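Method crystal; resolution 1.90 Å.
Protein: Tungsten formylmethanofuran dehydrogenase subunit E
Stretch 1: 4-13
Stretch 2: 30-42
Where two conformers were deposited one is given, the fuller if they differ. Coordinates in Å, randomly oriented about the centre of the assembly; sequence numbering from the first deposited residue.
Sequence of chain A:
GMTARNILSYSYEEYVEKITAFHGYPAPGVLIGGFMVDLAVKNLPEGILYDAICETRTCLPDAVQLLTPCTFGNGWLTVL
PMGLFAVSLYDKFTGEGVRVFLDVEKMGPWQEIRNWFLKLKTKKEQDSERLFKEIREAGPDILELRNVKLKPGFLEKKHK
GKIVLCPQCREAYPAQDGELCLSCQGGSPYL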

# COMPACT_ATOMS: atom_id res chain seq x y z
N ALA A 4 25.06 -12.56 11.63
CA ALA A 4 24.91 -11.10 11.47
C ALA A 4 24.29 -10.84 10.12
O ALA A 4 24.85 -11.24 9.10
CB ALA A 4 26.25 -10.40 11.54
N ARG A 5 23.14 -10.19 10.13
CA ARG A 5 22.36 -10.02 8.92
C ARG A 5 21.65 -8.70 8.91
O ARG A 5 20.41 -8.65 8.99
CB ARG A 5 21.37 -11.16 8.78
CG ARG A 5 22.07 -12.46 8.47
CD ARG A 5 21.37 -13.14 7.39
NE ARG A 5 22.07 -14.30 6.89
CZ ARG A 5 23.09 -14.25 6.04
NH1 ARG A 5 23.60 -13.09 5.63
NH2 ARG A 5 23.61 -15.38 5.62
N ASN A 6 22.42 -7.63 8.76
CA ASN A 6 21.86 -6.30 8.51
C ASN A 6 20.96 -6.14 7.24
O ASN A 6 21.17 -6.76 6.18
CB ASN A 6 22.96 -5.26 8.55
CG ASN A 6 23.68 -5.26 9.88
OD1 ASN A 6 23.47 -6.17 10.69
ND2 ASN A 6 24.51 -4.25 10.12
N ILE A 7 19.91 -5.34 7.40
CA ILE A 7 18.95 -5.04 6.33
C ILE A 7 18.97 -3.54 6.13
O ILE A 7 18.53 -2.78 7.00
CB ILE A 7 17.58 -5.57 6.66
CG1 ILE A 7 17.61 -7.10 6.52
CG2 ILE A 7 16.52 -4.96 5.73
CD1 ILE A 7 16.64 -7.81 7.38
N LEU A 8 19.54 -3.12 5.00
CA LEU A 8 20.00 -1.75 4.78
C LEU A 8 20.76 -1.26 6.05
O LEU A 8 21.75 -1.87 6.42
CB LEU A 8 18.84 -0.84 4.33
CG LEU A 8 18.13 -1.17 3.00
CD1 LEU A 8 17.03 -0.23 2.78
CD2 LEU A 8 19.08 -1.10 1.80
N SER A 9 20.25 -0.21 6.71
CA SER A 9 20.87 0.41 7.90
C SER A 9 20.51 -0.30 9.20
O SER A 9 21.10 -0.01 10.25
CB SER A 9 20.44 1.88 8.02
OG SER A 9 19.11 2.00 8.53
N TYR A 10 19.53 -1.20 9.15
CA TYR A 10 19.08 -1.92 10.35
C TYR A 10 19.82 -3.26 10.57
O TYR A 10 20.26 -3.92 9.64
CB TYR A 10 17.57 -2.18 10.31
CG TYR A 10 16.65 -0.98 10.17
CD1 TYR A 10 16.50 -0.05 11.19
CD2 TYR A 10 15.87 -0.82 9.03
CE1 TYR A 10 15.63 1.02 11.06
CE2 TYR A 10 15.02 0.24 8.89
CZ TYR A 10 14.89 1.16 9.90
OH TYR A 10 14.00 2.21 9.72
N SER A 11 19.95 -3.64 11.84
CA SER A 11 20.33 -4.99 12.21
C SER A 11 19.11 -5.84 11.98
O SER A 11 18.00 -5.32 11.87
CB SER A 11 20.75 -5.04 13.69
OG SER A 11 19.68 -4.67 14.55
N TYR A 12 19.28 -7.15 11.90
CA TYR A 12 18.14 -8.03 11.65
C TYR A 12 17.11 -7.88 12.77
O TYR A 12 15.91 -7.94 12.53
CB TYR A 12 18.59 -9.48 11.52
CG TYR A 12 17.53 -10.41 11.01
CD1 TYR A 12 17.19 -10.41 9.68
CD2 TYR A 12 16.86 -11.27 11.87
CE1 TYR A 12 16.20 -11.25 9.22
CE2 TYR A 12 15.87 -12.11 11.42
CZ TYR A 12 15.56 -12.11 10.10
OH TYR A 12 14.57 -12.94 9.65
N GLU A 13 17.59 -7.66 13.99
CA GLU A 13 16.71 -7.53 15.15
C GLU A 13 16.00 -6.20 15.15
O GLU A 13 14.83 -6.16 15.50
CB GLU A 13 17.50 -7.72 16.45
CG GLU A 13 18.05 -9.15 16.65
CD GLU A 13 19.43 -9.39 16.07
OE1 GLU A 13 19.93 -8.60 15.24
OE2 GLU A 13 20.04 -10.40 16.45
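Stretch 2 30-42: VLIGGFMVDLAVK

The one hydrogen bond that joins the two stretches runs from the backbone of a tight turn to a side chain on a helix: Leu8 N donates to Asp38 OD1 at 2.9 Å, with an N-H...O angle of 150°. The donor sits at an uncommon backbone position. Leu8 has phi/psi of 44/-118°, the first corner of a type II' beta turn from Ile7 to Tyr10, and the turn is closed in both directions, by Tyr10 N to Ile7 O at 2.8 Å and Ile7 N to Tyr10 O at 2.7 Å. These bonds engage the backbone at the turn's two ends, while the amide of Leu8 is directed to the carboxylate.

Stretch 2 is helical, with phi near -60° and a ladder of i to i+4 bonds such as Asp38 N to Gly34 O (3.0 Å) and Val41 N to Val37 O (2.9 Å). Stretch 1 is mostly loop and turn, entering a helix at Tyr12. The closest backbone approach is at the carboxylate contact, where Leu8 CA and Asp38 CA are 5.5 Å apart; by Tyr12 CA and Leu31 CA the separation has widened to 8.8 Å. From Arg5, which meets Phe35, and Ile7, which meets Gly34 and Phe35, the contacts move on along the helix to Asp38 and Val41 at Leu8, and then return to Leu31 and Phe35 at Tyr12, so no single direction describes the whole loop.

Asp38, chi1 177° (t), points its CA-to-CB bond toward stretch 1. One helical turn on, Val41 does the same, and its CB lies 3.8 Å from Leu8 CD2. Leu8 starts out sideways, but its m, t rotamer brings the end of the side chain nearer the helix.

One turn before Asp38, Gly34 allows close packing: Ile7 CG2 lies 3.6 Å from Gly34 O, and an ideal CB on the glycine would point toward stretch 1 and fall 3.3 Å from Ile7 CD1, a tight fit. Ile7 CD1 lies over one face of the neighbouring Phe35 ring.

Phe35 has the largest area covered by the other stretch. Its CZ is 3.5 Å from Arg5 CD and 3.6 Å from Tyr12 CE1. The Tyr12 and Phe35 ring planes are inclined by only 20°, yet their centroids are 5.6 Å apart; the rings are slid past each other and barely overlap. Farther toward the start of stretch 2, Leu31 CD2 approaches Tyr12 OH at 3.5 Å and Tyr12 CZ at 4.0 Å. This apolar neighbour offers the hydroxyl no hydrogen bond, and Tyr12 OH is buried here without a polar partner anywhere in the model.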

# COMPACT_ATOMS: atom_id res chain seq x y z
N VAL A 30 7.73 -10.80 4.94
CA VAL A 30 8.28 -9.46 5.14
C VAL A 30 9.74 -9.54 5.58
O VAL A 30 10.53 -8.70 5.24
CB VAL A 30 7.46 -8.65 6.15
CG1 VAL A 30 7.93 -7.21 6.17
CG2 VAL A 30 6.02 -8.72 5.77
N LEU A 31 10.08 -10.57 6.33
CA LEU A 31 11.49 -10.87 6.68
C LEU A 31 12.31 -11.19 5.41
O LEU A 31 13.34 -10.54 5.12
CB LEU A 31 11.54 -12.04 7.71
CG LEU A 31 10.97 -11.79 9.11
CD1 LEU A 31 10.90 -13.05 9.94
CD2 LEU A 31 11.82 -10.77 9.80
N ILE A 32 11.82 -12.15 4.62
CA ILE A 32 12.49 -12.49 3.38
C ILE A 32 12.54 -11.22 2.51
O ILE A 32 13.57 -10.90 1.96
CB ILE A 32 11.85 -13.70 2.67
CG1 ILE A 32 12.00 -14.96 3.54
CG2 ILE A 32 12.54 -13.94 1.32
CD1 ILE A 32 11.23 -16.15 2.98
N GLY A 33 11.41 -10.52 2.44
CA GLY A 33 11.26 -9.26 1.74
C GLY A 33 12.34 -8.26 2.05
O GLY A 33 12.77 -7.57 1.15
N GLY A 34 12.74 -8.17 3.33
CA GLY A 34 13.89 -7.35 3.73
C GLY A 34 15.20 -7.67 3.05
O GLY A 34 16.01 -6.77 2.71
N PHE A 35 15.47 -8.96 2.92
CA PHE A 35 16.67 -9.40 2.25
C PHE A 35 16.58 -9.06 0.81
O PHE A 35 17.56 -8.74 0.20
CB PHE A 35 16.90 -10.89 2.45
CG PHE A 35 17.36 -11.23 3.82
CD1 PHE A 35 18.60 -10.81 4.26
CD2 PHE A 35 16.58 -12.01 4.65
CE1 PHE A 35 19.04 -11.13 5.51
CE2 PHE A 35 17.01 -12.34 5.90
CZ PHE A 35 18.22 -11.89 6.35
N MSE A 36 15.39 -9.16 0.25
CA MSE A 36 15.21 -8.85 -1.15
C MSE A 36 15.40 -7.39 -1.50
O MSE A 36 16.10 -7.04 -2.45
CB MSE A 36 13.84 -9.33 -1.64
CG MSE A 36 13.72 -10.82 -1.63
SE MSE A 36 11.84 -11.38 -1.76
CE MSE A 36 11.52 -11.14 -3.55
N VAL A 37 14.81 -6.52 -0.71
CA VAL A 37 14.93 -5.09 -0.91
C VAL A 37 16.36 -4.63 -0.66
O VAL A 37 16.88 -3.80 -1.41
CB VAL A 37 13.94 -4.31 -0.01
CG1 VAL A 37 14.24 -2.78 -0.01
CG2 VAL A 37 12.53 -4.60 -0.43
N ASP A 38 17.00 -5.19 0.37
CA ASP A 38 18.41 -4.94 0.61
C ASP A 38 19.31 -5.32 -0.58
O ASP A 38 20.16 -4.54 -0.97
CB ASP A 38 18.86 -5.68 1.88
CG ASP A 38 20.33 -5.54 2.15
OD1 ASP A 38 20.75 -4.54 2.79
OD2 ASP A 38 21.06 -6.45 1.76
N LEU A 39 19.14 -6.52 -1.15
CA LEU A 39 19.94 -6.93 -2.32
C LEU A 39 19.65 -6.02 -3.54
O LEU A 39 20.56 -5.63 -4.28
CB LEU A 39 19.65 -8.40 -2.65
CG LEU A 39 20.34 -9.06 -3.87
CD1 LEU A 39 21.81 -8.96 -3.65
CD2 LEU A 39 19.91 -10.54 -4.12
N ALA A 40 18.37 -5.70 -3.73
CA ALA A 40 17.91 -4.84 -4.83
C ALA A 40 18.58 -3.46 -4.72
O ALA A 40 19.24 -3.01 -5.67
CB ALA A 40 16.39 -4.72 -4.79
N VAL A 41 18.48 -2.81 -3.56
CA VAL A 41 19.09 -1.47 -3.36
C VAL A 41 20.60 -1.52 -3.58
O VAL A 41 21.15 -0.63 -4.19
CB VAL A 41 18.79 -0.85 -1.94
CG1 VAL A 41 19.71 0.33 -1.65
CG2 VAL A 41 17.35 -0.48 -1.78
N LYS A 42 21.24 -2.59 -3.12
CA LYS A 42 22.69 -2.77 -3.28
C LYS A 42 23.14 -2.93 -4.72
O LYS A 42 24.31 -2.85 -4.97
CB LYS A 42 23.18 -3.99 -2.48
CG LYS A 42 23.49 -3.71 -0.98
CD LYS A 42 24.34 -4.85 -0.34
CE LYS A 42 23.51 -6.12 -0.02
NZ LYS A 42 24.18 -7.41 -0.43